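Local coordinates for transmembrane oligosaccharyl transferase (Archaeoglobus fulgidus, PDB 3WAJ), which is a large integral membrane protein of the STT3/AglB family, with a GT-C-type N-terminal region, and holds a zinc ion, at residues Y50-I55 against E103-V108; E56-N61 against F85-G90; S35-T40 against S155-N160. One frame throughout, in Å; residues are numbered along the deposited sequence.

Contact 1: residues Y50-I55 against E103-V108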
ATOM      1  N   TYR A  50      -1.974  -7.519   6.015  1.00 25.71           N
ATOM      2  CA  TYR A  50      -2.389  -8.661   5.214  1.00 26.22           C
ATOM      3  C   TYR A  50      -1.443  -9.852   5.405  1.00 32.93           C
ATOM      4  O   TYR A  50      -1.898 -11.001   5.439  1.00 37.91           O
ATOM      5  CB  TYR A  50      -2.527  -8.293   3.726  1.00 21.96           C
ATOM      6  CG  TYR A  50      -3.286  -9.350   2.983  1.00 27.38           C
ATOM      7  CD1 TYR A  50      -4.665  -9.478   3.152  1.00 31.44           C
ATOM      8  CD2 TYR A  50      -2.636 -10.254   2.148  1.00 27.03           C
ATOM      9  CE1 TYR A  50      -5.399 -10.457   2.489  1.00 29.01           C
ATOM     10  CE2 TYR A  50      -3.363 -11.249   1.460  1.00 27.68           C
ATOM     11  CZ  TYR A  50      -4.746 -11.339   1.645  1.00 28.08           C
ATOM     12  OH  TYR A  50      -5.477 -12.307   1.002  1.00 29.50           O
ATOM     13  N   TYR A  51      -0.137  -9.592   5.526  1.00 31.95           N
ATOM     14  CA  TYR A  51       0.778 -10.658   5.956  1.00 34.27           C
ATOM     15  C   TYR A  51       0.271 -11.290   7.245  1.00 35.10           C
ATOM     16  O   TYR A  51       0.168 -12.505   7.357  1.00 42.90           O
ATOM     17  CB  TYR A  51       2.229 -10.177   6.096  1.00 29.39           C
ATOM     18  CG  TYR A  51       2.950 -10.393   4.800  1.00 34.43           C
ATOM     19  CD1 TYR A  51       3.183 -11.680   4.329  1.00 35.49           C
ATOM     20  CD2 TYR A  51       3.328  -9.319   4.003  1.00 34.13           C
ATOM     21  CE1 TYR A  51       3.784 -11.889   3.102  1.00 38.31           C
ATOM     22  CE2 TYR A  51       3.947  -9.517   2.784  1.00 30.16           C
ATOM     23  CZ  TYR A  51       4.162 -10.795   2.335  1.00 31.69           C
ATOM     24  OH  TYR A  51       4.779 -10.977   1.125  1.00 36.42           O
ATOM     25  N   TYR A  52      -0.075 -10.432   8.192  1.00 27.21           N
ATOM     26  CA  TYR A  52      -0.622 -10.832   9.472  1.00 32.13           C
ATOM     27  C   TYR A  52      -1.817 -11.761   9.272  1.00 35.37           C
ATOM     28  O   TYR A  52      -1.878 -12.838   9.873  1.00 34.01           O
ATOM     29  CB  TYR A  52      -0.994  -9.560  10.234  1.00 29.66           C
ATOM     30  CG  TYR A  52      -1.814  -9.703  11.488  1.00 35.09           C
ATOM     31  CD1 TYR A  52      -2.989  -8.958  11.646  1.00 36.18           C
ATOM     32  CD2 TYR A  52      -1.417 -10.536  12.533  1.00 33.13           C
ATOM     33  CE1 TYR A  52      -3.751  -9.031  12.795  1.00 27.41           C
ATOM     34  CE2 TYR A  52      -2.195 -10.626  13.707  1.00 34.15           C
ATOM     35  CZ  TYR A  52      -3.354  -9.859  13.820  1.00 35.07           C
ATOM     36  OH  TYR A  52      -4.132  -9.916  14.949  1.00 43.57           O
ATOM     37  N   ARG A  53      -2.749 -11.348   8.414  1.00 29.87           N
ATOM     38  CA  ARG A  53      -3.923 -12.152   8.093  1.00 30.78           C
ATOM     39  C   ARG A  53      -3.488 -13.529   7.568  1.00 34.07           C
ATOM     40  O   ARG A  53      -4.023 -14.562   7.986  1.00 35.76           O
ATOM     41  CB  ARG A  53      -4.815 -11.409   7.076  1.00 31.06           C
ATOM     42  CG  ARG A  53      -6.059 -12.168   6.569  1.00 27.29           C
ATOM     43  CD  ARG A  53      -5.733 -13.237   5.472  1.00 22.36           C
ATOM     44  NE  ARG A  53      -6.964 -13.865   4.994  1.00 27.84           N
ATOM     45  CZ  ARG A  53      -7.661 -14.756   5.694  1.00 31.40           C
ATOM     46  NH1 ARG A  53      -7.223 -15.154   6.880  1.00 31.99           N
ATOM     47  NH2 ARG A  53      -8.782 -15.258   5.202  1.00 28.77           N
ATOM     48  N   LEU A  54      -2.529 -13.531   6.650  1.00 34.42           N
ATOM     49  CA  LEU A  54      -2.053 -14.775   6.058  1.00 37.69           C
ATOM     50  C   LEU A  54      -1.317 -15.657   7.076  1.00 39.56           C
ATOM     51  O   LEU A  54      -1.545 -16.863   7.133  1.00 36.76           O
ATOM     52  CB  LEU A  54      -1.158 -14.503   4.852  1.00 29.36           C
ATOM     53  CG  LEU A  54      -1.806 -13.864   3.630  1.00 29.05           C
ATOM     54  CD1 LEU A  54      -0.740 -13.682   2.502  1.00 19.60           C
ATOM     55  CD2 LEU A  54      -2.973 -14.711   3.153  1.00 25.99           C
ATOM     56  N   ILE A  55      -0.433 -15.058   7.871  1.00 39.30           N
ATOM     57  CA  ILE A  55       0.383 -15.820   8.812  1.00 38.76           C
ATOM     58  C   ILE A  55      -0.494 -16.516   9.883  1.00 39.74           C
ATOM     59  O   ILE A  55      -0.297 -17.676  10.208  1.00 42.85           O
ATOM     60  CB  ILE A  55       1.486 -14.930   9.434  1.00 33.37           C
ATOM     61  CG1 ILE A  55       2.567 -14.644   8.391  1.00 31.95           C
ATOM     62  CG2 ILE A  55       2.107 -15.588  10.672  1.00 31.43           C
ATOM     63  CD1 ILE A  55       3.525 -13.510   8.759  1.00 30.51           C
ATOM     64  N   GLU A 103      -2.271  -9.583  19.547  1.00 46.46           N
ATOM     65  CA  GLU A 103      -1.123  -8.751  19.923  1.00 51.89           C
ATOM     66  C   GLU A 103       0.200  -9.499  19.948  1.00 47.43           C
ATOM     67  O   GLU A 103       1.204  -9.010  19.430  1.00 46.57           O
ATOM     68  CB  GLU A 103      -1.365  -8.104  21.289  1.00 60.44           C
ATOM     69  CG  GLU A 103      -2.624  -7.266  21.351  1.00 73.07           C
ATOM     70  CD  GLU A 103      -2.564  -6.175  22.407  1.00 83.44           C
ATOM     71  OE1 GLU A 103      -1.541  -5.454  22.453  1.00 85.54           O
ATOM     72  OE2 GLU A 103      -3.546  -6.033  23.176  1.00 85.79           O
ATOM     73  N   SER A 104       0.207 -10.678  20.560  1.00 47.61           N
ATOM     74  CA  SER A 104       1.435 -11.471  20.647  1.00 53.49           C
ATOM     75  C   SER A 104       2.019 -11.758  19.269  1.00 49.40           C
ATOM     76  O   SER A 104       3.212 -11.566  19.047  1.00 51.94           O
ATOM     77  CB  SER A 104       1.182 -12.780  21.384  1.00 57.58           C
ATOM     78  OG  SER A 104       0.244 -12.587  22.414  1.00 68.77           O
ATOM     79  N   LEU A 105       1.172 -12.216  18.346  1.00 45.89           N
ATOM     80  CA  LEU A 105       1.596 -12.503  16.977  1.00 42.54           C
ATOM     81  C   LEU A 105       2.174 -11.246  16.344  1.00 40.67           C
ATOM     82  O   LEU A 105       3.296 -11.263  15.831  1.00 47.87           O
ATOM     83  CB  LEU A 105       0.409 -12.979  16.147  1.00 42.43           C
ATOM     84  CG  LEU A 105       0.635 -13.978  15.012  1.00 41.68           C
ATOM     85  CD1 LEU A 105      -0.305 -13.696  13.850  1.00 31.74           C
ATOM     86  CD2 LEU A 105       2.093 -14.036  14.547  1.00 41.01           C
ATOM     87  N   ARG A 106       1.402 -10.160  16.400  1.00 34.86           N
ATOM     88  CA  ARG A 106       1.788  -8.875  15.819  1.00 35.39           C
ATOM     89  C   ARG A 106       3.143  -8.397  16.322  1.00 38.41           C
ATOM     90  O   ARG A 106       3.986  -7.929  15.542  1.00 40.37           O
ATOM     91  CB  ARG A 106       0.698  -7.824  16.102  1.00 35.13           C
ATOM     92  CG  ARG A 106      -0.408  -7.782  15.036  1.00 36.71           C
ATOM     93  CD  ARG A 106      -1.435  -6.693  15.321  1.00 35.33           C
ATOM     94  NE  ARG A 106      -2.547  -7.228  16.097  1.00 44.39           N
ATOM     95  CZ  ARG A 106      -3.199  -6.569  17.038  1.00 44.34           C
ATOM     96  NH1 ARG A 106      -2.864  -5.332  17.343  1.00 50.79           N
ATOM     97  NH2 ARG A 106      -4.188  -7.157  17.664  1.00 54.31           N
ATOM     98  N   ALA A 107       3.351  -8.526  17.630  1.00 44.00           N
ATOM     99  CA  ALA A 107       4.623  -8.147  18.256  1.00 46.26           C
ATOM    100  C   ALA A 107       5.782  -8.891  17.606  1.00 41.26           C
ATOM    101  O   ALA A 107       6.748  -8.271  17.120  1.00 44.46           O
ATOM    102  CB  ALA A 107       4.585  -8.427  19.742  1.00 43.67           C
ATOM    103  N   VAL A 108       5.692 -10.218  17.594  1.00 35.95           N
ATOM    104  CA  VAL A 108       6.696 -11.023  16.895  1.00 43.62           C
ATOM    105  C   VAL A 108       6.879 -10.542  15.443  1.00 41.57           C
ATOM    106  O   VAL A 108       7.992 -10.212  15.036  1.00 44.88           O
ATOM    107  CB  VAL A 108       6.379 -12.543  16.963  1.00 49.89           C
ATOM    108  CG1 VAL A 108       7.349 -13.338  16.087  1.00 49.08           C
ATOM    109  CG2 VAL A 108       6.450 -13.042  18.404  1.00 47.45           C
TER

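Contact 2: residues E56-N61 against F85-G90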
ATOM      1  N   GLU A  56      -1.471 -15.789  10.404  1.00 40.28           N
ATOM      2  CA  GLU A  56      -2.458 -16.322  11.331  1.00 45.43           C
ATOM      3  C   GLU A  56      -3.181 -17.537  10.736  1.00 49.73           C
ATOM      4  O   GLU A  56      -3.342 -18.569  11.386  1.00 53.31           O
ATOM      5  CB  GLU A  56      -3.475 -15.219  11.633  1.00 43.38           C
ATOM      6  CG  GLU A  56      -4.270 -15.366  12.925  1.00 53.32           C
ATOM      7  CD  GLU A  56      -4.815 -14.024  13.415  1.00 63.85           C
ATOM      8  OE1 GLU A  56      -4.597 -13.007  12.730  1.00 72.47           O
ATOM      9  OE2 GLU A  56      -5.451 -13.974  14.483  1.00 69.54           O
ATOM     10  N   ASN A  57      -3.624 -17.402   9.495  1.00 44.86           N
ATOM     11  CA  ASN A  57      -4.307 -18.490   8.814  1.00 42.42           C
ATOM     12  C   ASN A  57      -3.355 -19.665   8.538  1.00 47.83           C
ATOM     13  O   ASN A  57      -3.730 -20.832   8.654  1.00 53.00           O
ATOM     14  CB  ASN A  57      -4.929 -17.981   7.508  1.00 35.52           C
ATOM     15  CG  ASN A  57      -5.641 -19.063   6.754  1.00 39.08           C
ATOM     16  OD1 ASN A  57      -5.004 -19.974   6.226  1.00 44.36           O
ATOM     17  ND2 ASN A  57      -6.970 -18.976   6.691  1.00 38.64           N
ATOM     18  N   THR A  58      -2.124 -19.348   8.167  1.00 43.62           N
ATOM     19  CA  THR A  58      -1.129 -20.368   7.884  1.00 43.83           C
ATOM     20  C   THR A  58      -0.728 -21.105   9.160  1.00 47.45           C
ATOM     21  O   THR A  58      -0.554 -22.323   9.150  1.00 43.65           O
ATOM     22  CB  THR A  58       0.108 -19.754   7.254  1.00 41.36           C
ATOM     23  OG1 THR A  58      -0.277 -19.022   6.080  1.00 39.90           O
ATOM     24  CG2 THR A  58       1.113 -20.846   6.888  1.00 36.35           C
ATOM     25  N   ILE A  59      -0.583 -20.365  10.258  1.00 44.60           N
ATOM     26  CA  ILE A  59      -0.247 -20.999  11.520  1.00 49.80           C
ATOM     27  C   ILE A  59      -1.314 -22.044  11.839  1.00 54.06           C
ATOM     28  O   ILE A  59      -0.996 -23.200  12.113  1.00 53.26           O
ATOM     29  CB  ILE A  59      -0.103 -19.993  12.677  1.00 45.80           C
ATOM     30  CG1 ILE A  59       1.229 -19.219  12.578  1.00 44.12           C
ATOM     31  CG2 ILE A  59      -0.158 -20.721  14.005  1.00 41.15           C
ATOM     32  CD1 ILE A  59       1.411 -18.121  13.677  1.00 44.51           C
ATOM     33  N   HIS A  60      -2.577 -21.639  11.752  1.00 53.19           N
ATOM     34  CA  HIS A  60      -3.697 -22.533  12.015  1.00 46.04           C
ATOM     35  C   HIS A  60      -3.693 -23.795  11.145  1.00 50.02           C
ATOM     36  O   HIS A  60      -3.997 -24.882  11.633  1.00 48.69           O
ATOM     37  CB  HIS A  60      -5.015 -21.794  11.833  1.00 42.10           C
ATOM     38  CG  HIS A  60      -6.213 -22.604  12.223  1.00 46.62           C
ATOM     39  ND1 HIS A  60      -6.669 -22.680  13.521  1.00 48.62           N
ATOM     40  CD2 HIS A  60      -7.043 -23.377  11.483  1.00 46.23           C
ATOM     41  CE1 HIS A  60      -7.737 -23.457  13.562  1.00 51.84           C
ATOM     42  NE2 HIS A  60      -7.982 -23.897  12.340  1.00 49.67           N
ATOM     43  N   ASN A  61      -3.367 -23.646   9.863  1.00 46.15           N
ATOM     44  CA  ASN A  61      -3.401 -24.759   8.917  1.00 41.63           C
ATOM     45  C   ASN A  61      -2.002 -25.338   8.615  1.00 47.03           C
ATOM     46  O   ASN A  61      -1.770 -25.943   7.558  1.00 51.26           O
ATOM     47  CB  ASN A  61      -4.074 -24.321   7.611  1.00 42.72           C
ATOM     48  CG  ASN A  61      -5.486 -23.811   7.822  1.00 48.98           C
ATOM     49  OD1 ASN A  61      -6.389 -24.581   8.171  1.00 51.58           O
ATOM     50  ND2 ASN A  61      -5.692 -22.512   7.584  1.00 47.19           N
ATOM     51  N   PHE A  85       7.803 -17.065   1.312  1.00 37.45           N
ATOM     52  CA  PHE A  85       8.937 -16.822   2.209  1.00 39.43           C
ATOM     53  C   PHE A  85       8.527 -16.143   3.519  1.00 40.75           C
ATOM     54  O   PHE A  85       8.796 -16.647   4.618  1.00 44.58           O
ATOM     55  CB  PHE A  85      10.073 -16.018   1.568  1.00 40.40           C
ATOM     56  CG  PHE A  85      11.126 -15.614   2.572  1.00 41.91           C
ATOM     57  CD1 PHE A  85      11.183 -14.318   3.057  1.00 33.18           C
ATOM     58  CD2 PHE A  85      12.013 -16.559   3.087  1.00 40.65           C
ATOM     59  CE1 PHE A  85      12.125 -13.952   4.022  1.00 39.20           C
ATOM     60  CE2 PHE A  85      12.972 -16.203   4.048  1.00 39.85           C
ATOM     61  CZ  PHE A  85      13.028 -14.895   4.518  1.00 40.31           C
ATOM     62  N   LEU A  86       7.877 -14.988   3.403  1.00 41.40           N
ATOM     63  CA  LEU A  86       7.531 -14.204   4.592  1.00 35.23           C
ATOM     64  C   LEU A  86       6.362 -14.845   5.314  1.00 34.95           C
ATOM     65  O   LEU A  86       6.315 -14.819   6.540  1.00 36.21           O
ATOM     66  CB  LEU A  86       7.181 -12.761   4.221  1.00 41.64           C
ATOM     67  CG  LEU A  86       7.665 -11.604   5.106  1.00 42.96           C
ATOM     68  CD1 LEU A  86       6.714 -10.394   5.002  1.00 24.58           C
ATOM     69  CD2 LEU A  86       7.891 -12.011   6.555  1.00 42.67           C
ATOM     70  N   VAL A  87       5.409 -15.412   4.571  1.00 36.81           N
ATOM     71  CA  VAL A  87       4.313 -16.100   5.243  1.00 37.86           C
ATOM     72  C   VAL A  87       4.879 -17.205   6.146  1.00 39.11           C
ATOM     73  O   VAL A  87       4.567 -17.250   7.321  1.00 40.97           O
ATOM     74  CB  VAL A  87       3.243 -16.664   4.274  1.00 32.69           C
ATOM     75  CG1 VAL A  87       2.141 -17.366   5.085  1.00 25.72           C
ATOM     76  CG2 VAL A  87       2.621 -15.546   3.450  1.00 29.30           C
ATOM     77  N   TYR A  88       5.740 -18.069   5.612  1.00 38.87           N
ATOM     78  CA  TYR A  88       6.314 -19.120   6.435  1.00 36.31           C
ATOM     79  C   TYR A  88       7.253 -18.577   7.493  1.00 37.41           C
ATOM     80  O   TYR A  88       7.120 -18.960   8.649  1.00 46.49           O
ATOM     81  CB  TYR A  88       6.940 -20.245   5.589  1.00 41.90           C
ATOM     82  CG  TYR A  88       5.886 -21.116   4.942  1.00 46.04           C
ATOM     83  CD1 TYR A  88       5.218 -22.086   5.675  1.00 50.30           C
ATOM     84  CD2 TYR A  88       5.515 -20.929   3.622  1.00 41.44           C
ATOM     85  CE1 TYR A  88       4.228 -22.873   5.092  1.00 47.81           C
ATOM     86  CE2 TYR A  88       4.537 -21.706   3.032  1.00 43.14           C
ATOM     87  CZ  TYR A  88       3.897 -22.679   3.770  1.00 45.96           C
ATOM     88  OH  TYR A  88       2.918 -23.451   3.176  1.00 48.03           O
ATOM     89  N   LEU A  89       8.176 -17.681   7.130  1.00 37.61           N
ATOM     90  CA  LEU A  89       9.037 -17.048   8.150  1.00 40.54           C
ATOM     91  C   LEU A  89       8.226 -16.562   9.354  1.00 45.67           C
ATOM     92  O   LEU A  89       8.572 -16.856  10.508  1.00 51.61           O
ATOM     93  CB  LEU A  89       9.862 -15.889   7.575  1.00 43.50           C
ATOM     94  CG  LEU A  89      10.790 -15.188   8.587  1.00 43.93           C
ATOM     95  CD1 LEU A  89      11.703 -16.200   9.295  1.00 42.79           C
ATOM     96  CD2 LEU A  89      11.641 -14.110   7.923  1.00 34.71           C
ATOM     97  N   GLY A  90       7.123 -15.860   9.083  1.00 40.07           N
ATOM     98  CA  GLY A  90       6.261 -15.352  10.145  1.00 38.37           C
ATOM     99  C   GLY A  90       5.447 -16.406  10.894  1.00 43.71           C
ATOM    100  O   GLY A  90       5.224 -16.296  12.113  1.00 44.28           O
TER

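Contact 3: residues S35-T40 against S155-N160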
ATOM      1  N   SER A  35       5.847   4.188  18.518  1.00 49.03           N
ATOM      2  CA  SER A  35       4.829   4.258  17.472  1.00 55.41           C
ATOM      3  C   SER A  35       4.217   2.876  17.193  1.00 49.39           C
ATOM      4  O   SER A  35       3.068   2.767  16.769  1.00 46.72           O
ATOM      5  CB  SER A  35       5.396   4.846  16.179  1.00 56.60           C
ATOM      6  OG  SER A  35       6.097   6.044  16.416  1.00 63.08           O
ATOM      7  N   VAL A  36       5.004   1.831  17.422  1.00 45.93           N
ATOM      8  CA  VAL A  36       4.558   0.460  17.225  1.00 43.12           C
ATOM      9  C   VAL A  36       3.907  -0.093  18.494  1.00 47.86           C
ATOM     10  O   VAL A  36       2.832  -0.701  18.447  1.00 52.48           O
ATOM     11  CB  VAL A  36       5.727  -0.434  16.773  1.00 43.43           C
ATOM     12  CG1 VAL A  36       5.275  -1.887  16.614  1.00 40.99           C
ATOM     13  CG2 VAL A  36       6.340   0.103  15.459  1.00 30.04           C
ATOM     14  N   PHE A  37       4.538   0.135  19.638  1.00 52.40           N
ATOM     15  CA  PHE A  37       3.935  -0.317  20.889  1.00 47.83           C
ATOM     16  C   PHE A  37       3.191   0.802  21.617  1.00 48.90           C
ATOM     17  O   PHE A  37       3.703   1.400  22.556  1.00 51.51           O
ATOM     18  CB  PHE A  37       4.970  -1.027  21.768  1.00 40.66           C
ATOM     19  CG  PHE A  37       5.638  -2.178  21.069  1.00 45.67           C
ATOM     20  CD1 PHE A  37       4.954  -3.377  20.867  1.00 49.01           C
ATOM     21  CD2 PHE A  37       6.922  -2.049  20.560  1.00 46.84           C
ATOM     22  CE1 PHE A  37       5.549  -4.442  20.186  1.00 44.00           C
ATOM     23  CE2 PHE A  37       7.532  -3.109  19.882  1.00 51.46           C
ATOM     24  CZ  PHE A  37       6.841  -4.306  19.696  1.00 48.98           C
ATOM     25  N   THR A  38       1.968   1.064  21.155  1.00 45.19           N
ATOM     26  CA  THR A  38       1.103   2.094  21.718  1.00 45.37           C
ATOM     27  C   THR A  38      -0.136   1.450  22.290  1.00 45.83           C
ATOM     28  O   THR A  38      -0.069   0.378  22.903  1.00 48.30           O
ATOM     29  CB  THR A  38       0.592   3.055  20.656  1.00 47.55           C
ATOM     30  OG1 THR A  38       1.316   2.869  19.434  1.00 59.69           O
ATOM     31  CG2 THR A  38       0.685   4.496  21.125  1.00 42.96           C
ATOM     32  N   TRP A  39      -1.275   2.095  22.045  1.00 40.43           N
ATOM     33  CA  TRP A  39      -2.555   1.638  22.571  1.00 41.10           C
ATOM     34  C   TRP A  39      -2.877   0.210  22.118  1.00 38.12           C
ATOM     35  O   TRP A  39      -3.680  -0.464  22.747  1.00 42.24           O
ATOM     36  CB  TRP A  39      -3.672   2.618  22.186  1.00 41.66           C
ATOM     37  CG  TRP A  39      -3.392   3.342  20.906  1.00 44.76           C
ATOM     38  CD1 TRP A  39      -2.790   4.562  20.764  1.00 42.51           C
ATOM     39  CD2 TRP A  39      -3.695   2.884  19.579  1.00 38.39           C
ATOM     40  NE1 TRP A  39      -2.708   4.893  19.428  1.00 43.03           N
ATOM     41  CE2 TRP A  39      -3.256   3.882  18.679  1.00 39.61           C
ATOM     42  CE3 TRP A  39      -4.296   1.728  19.066  1.00 29.55           C
ATOM     43  CZ2 TRP A  39      -3.391   3.755  17.284  1.00 42.06           C
ATOM     44  CZ3 TRP A  39      -4.444   1.605  17.697  1.00 34.59           C
ATOM     45  CH2 TRP A  39      -3.981   2.608  16.813  1.00 36.99           C
ATOM     46  N   THR A  40      -2.244  -0.237  21.034  1.00 32.54           N
ATOM     47  CA  THR A  40      -2.258  -1.645  20.635  1.00 38.82           C
ATOM     48  C   THR A  40      -0.891  -1.925  20.026  1.00 37.74           C
ATOM     49  O   THR A  40      -0.068  -1.012  19.944  1.00 38.88           O
ATOM     50  CB  THR A  40      -3.349  -1.915  19.578  1.00 38.68           C
ATOM     51  OG1 THR A  40      -3.640  -3.315  19.515  1.00 43.56           O
ATOM     52  CG2 THR A  40      -2.886  -1.443  18.202  1.00 29.91           C
ATOM     53  N   SER A 155      11.688  -1.262   6.515  1.00 45.59           N
ATOM     54  CA  SER A 155      12.673  -2.130   7.145  1.00 46.29           C
ATOM     55  C   SER A 155      12.692  -1.831   8.640  1.00 46.95           C
ATOM     56  O   SER A 155      13.533  -2.307   9.405  1.00 47.90           O
ATOM     57  CB  SER A 155      14.030  -1.832   6.526  1.00 44.59           C
ATOM     58  OG  SER A 155      14.945  -2.853   6.804  1.00 58.49           O
ATOM     59  N   ILE A 156      11.728  -1.016   9.027  1.00 46.00           N
ATOM     60  CA  ILE A 156      11.549  -0.527  10.383  1.00 47.04           C
ATOM     61  C   ILE A 156      10.670  -1.505  11.181  1.00 49.10           C
ATOM     62  O   ILE A 156       9.936  -2.311  10.591  1.00 47.45           O
ATOM     63  CB  ILE A 156      10.898   0.884  10.302  1.00 58.90           C
ATOM     64  CG1 ILE A 156      11.801   1.926  10.919  1.00 60.77           C
ATOM     65  CG2 ILE A 156       9.510   0.934  10.890  1.00 58.45           C
ATOM     66  CD1 ILE A 156      13.096   2.019  10.202  1.00 65.03           C
ATOM     67  N   LEU A 157      10.766  -1.449  12.511  1.00 49.26           N
ATOM     68  CA  LEU A 157       9.866  -2.182  13.410  1.00 48.92           C
ATOM     69  C   LEU A 157       8.416  -2.074  12.923  1.00 49.11           C
ATOM     70  O   LEU A 157       7.918  -0.969  12.664  1.00 45.51           O
ATOM     71  CB  LEU A 157       9.940  -1.568  14.812  1.00 51.19           C
ATOM     72  CG  LEU A 157       9.905  -2.347  16.129  1.00 46.54           C
ATOM     73  CD1 LEU A 157       9.098  -1.546  17.117  1.00 44.98           C
ATOM     74  CD2 LEU A 157       9.377  -3.766  16.007  1.00 42.90           C
ATOM     75  N   GLY A 158       7.734  -3.208  12.792  1.00 41.46           N
ATOM     76  CA  GLY A 158       6.318  -3.170  12.462  1.00 31.18           C
ATOM     77  C   GLY A 158       5.964  -3.149  10.981  1.00 43.96           C
ATOM     78  O   GLY A 158       4.833  -3.492  10.632  1.00 41.02           O
ATOM     79  N   PHE A 159       6.886  -2.752  10.100  1.00 45.36           N
ATOM     80  CA  PHE A 159       6.550  -2.775   8.682  1.00 38.42           C
ATOM     81  C   PHE A 159       6.840  -4.126   8.045  1.00 42.20           C
ATOM     82  O   PHE A 159       7.679  -4.249   7.143  1.00 37.93           O
ATOM     83  CB  PHE A 159       7.204  -1.653   7.873  1.00 33.44           C
ATOM     84  CG  PHE A 159       6.387  -1.262   6.677  1.00 38.03           C
ATOM     85  CD1 PHE A 159       5.431  -0.258   6.780  1.00 35.67           C
ATOM     86  CD2 PHE A 159       6.498  -1.963   5.481  1.00 36.83           C
ATOM     87  CE1 PHE A 159       4.631   0.080   5.696  1.00 32.29           C
ATOM     88  CE2 PHE A 159       5.703  -1.635   4.371  1.00 31.29           C
ATOM     89  CZ  PHE A 159       4.764  -0.618   4.480  1.00 32.17           C
ATOM     90  N   ASN A 160       6.116  -5.136   8.509  1.00 41.01           N
ATOM     91  CA  ASN A 160       6.378  -6.505   8.112  1.00 39.41           C
ATOM     92  C   ASN A 160       5.882  -6.801   6.700  1.00 42.23           C
ATOM     93  O   ASN A 160       4.815  -7.391   6.515  1.00 42.74           O
ATOM     94  CB  ASN A 160       5.747  -7.475   9.109  1.00 36.80           C
ATOM     95  CG  ASN A 160       6.105  -8.893   8.808  1.00 41.06           C
ATOM     96  OD1 ASN A 160       7.240  -9.181   8.419  1.00 45.22           O
ATOM     97  ND2 ASN A 160       5.138  -9.788   8.935  1.00 43.57           N
TER

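Contact 1: residues Y50-I55 against E103-V108
Helix 47-60 and helix 102-118 meet at Tyr52 and Arg106, whose CA atoms lie 7.1 Å apart, and the local axes of 50-55 and 103-108 pass 10.9 Å from each other at 119°, closer to antiparallel than to parallel. This is a helix-helix crossing within the STT3 N-terminal region of the GT-C clan, and it illustrates how bulky side chains can bridge two well-separated backbones. Tyr52 does most of the bridging. Its ring receives the aliphatic part of Arg106 over one face, in a CH-pi contact with Arg106 CG 3.8 Å from the ring centroid and displaced toward the rim. At the edge of the ring, near its plane, CD1 of Leu105 lies 3.6 Å from Tyr52 CD2. The other branch of Leu105 reaches Ile55: Leu105 CD2 lies 4.2 Å from Ile55 CG2, a looser apolar touch one helical turn further on. The arginine chain bends at chi3 (-93°) after crossing the ring, which turns its guanidinium toward other acceptors: NH1 bonds to the backbone O of Val41 and to Thr40 OG1. The phenol is thus a secondary partner, met at the guanidinium edge: Arg106 NE donates a weak hydrogen bond to Tyr52 OH, 3.3 Å long with an N-H...O angle of 158°.

Contact 2: residues E56-N61 against F85-G90
Thr58 and Val87 are the nearest pair where the last turns of helix 47-60 lean on the start of helix 84-96, with 7.4 Å between their CA atoms. The contact is a small, largely buried helix-helix touch, and the interactions across it are of the van der Waals kind. The hydroxyl of the threonine faces a methyl: OG1 of Thr58 makes a close van der Waals approach to CG1 of Val87, not a hydrogen bond, and the same methyl, Val87 CG1, lies 3.8 Å from Thr58 CB. The threonine methyl, CG2, comes 4.1 Å from CE1 of Tyr88, the two side chains running nearly at right angles.

Polar interactions stay within each helix or lead beyond the pair. Thr58 OG1 stands beside its own backbone N (chi1 -56°), from where it reaches back one turn to bond Leu54 O; a hydroxyl can therefore face an apolar methyl without lacking a partner. The phenol OH of Tyr88 is bonded to Pro63 O. At the helix end Asn61, the first residue to leave helical angles, turns its side chain back on the preceding turn: Asn61 ND2 makes weak bonds of 2.8 Å to Asn57 O and 3.0 Å to Asn57 OD1, and has a further partner in Leu525 O.

Among its neighbours, the contact closes a connection that includes the short strands 68-69 and 78-79. Val87 also leans on Leu54 and Tyr51 of helix 47-60, while Leu86 and Leu89 of helix 84-96 touch Trp165 of helix 163-181.

Contact 3: residues S35-T40 against S155-N160
CD1 of Leu157 meets both Val36 and Phe37 where helix 33-36 gives way to loop. The tight part is mostly apolar: Leu157 CD1 lies 3.6 Å from Val36 CB and 3.5 Å from Phe37 CE2, approaching the phenyl ring obliquely. Phe37 holds its CG beside the backbone N (chi1 -56°), which brings the ring to Leu157. Val36 adds its CG2 methyl, in van der Waals touch with a backbone oxygen, 3.4 Å from the carbonyl O of Leu157, and 4.4 Å from the CA of Gly158. That glycine occupies the third position of a type II turn from Ile156 to Phe159, closed by Phe159 N bonding to Ile156 O at 3.1 Å. Its positive phi (89°) suits the turn, and with no side chain it lets Val36 come close.

The other side is looser. Beyond Phe37 the exposed Thr38 and Trp39 make no contact with 155-160, before the chain turns back to the buried Thr40.

The turn itself belongs to the loop between helix 150-153 and helix 163-181, just ahead of the zinc ligands Asp161 and His163. Backbone bonds tie Gly158 to Gly44 and to Ala110 of helix 102-118, and Asn160 packs against that helix and against Tyr51 and Ile55 of helix 47-60.

The three contacts are nested along the chain: contact 3 closes the longest loop, contact 1 lies inside it, and contact 2 inside contact 1. Contacts 1 and 2 have centres about 9 Å apart and share helix 47-60, which meets helix 102-118 and helix 84-96 in turn; Ile55 touches both partners. Contact 3 is centred about 11 Å from contact 1 and about 19 Å from contact 2. All lie in the STT3 N-terminal region. Helix 47-60 begins at the zinc ligand Asp47, while 155-160 runs into Asp161 and His163, and Tyr51 touches Asn160; contacts 1 and 3 thus lie beside the ligand-bearing elements, consistent with a part in holding them in place.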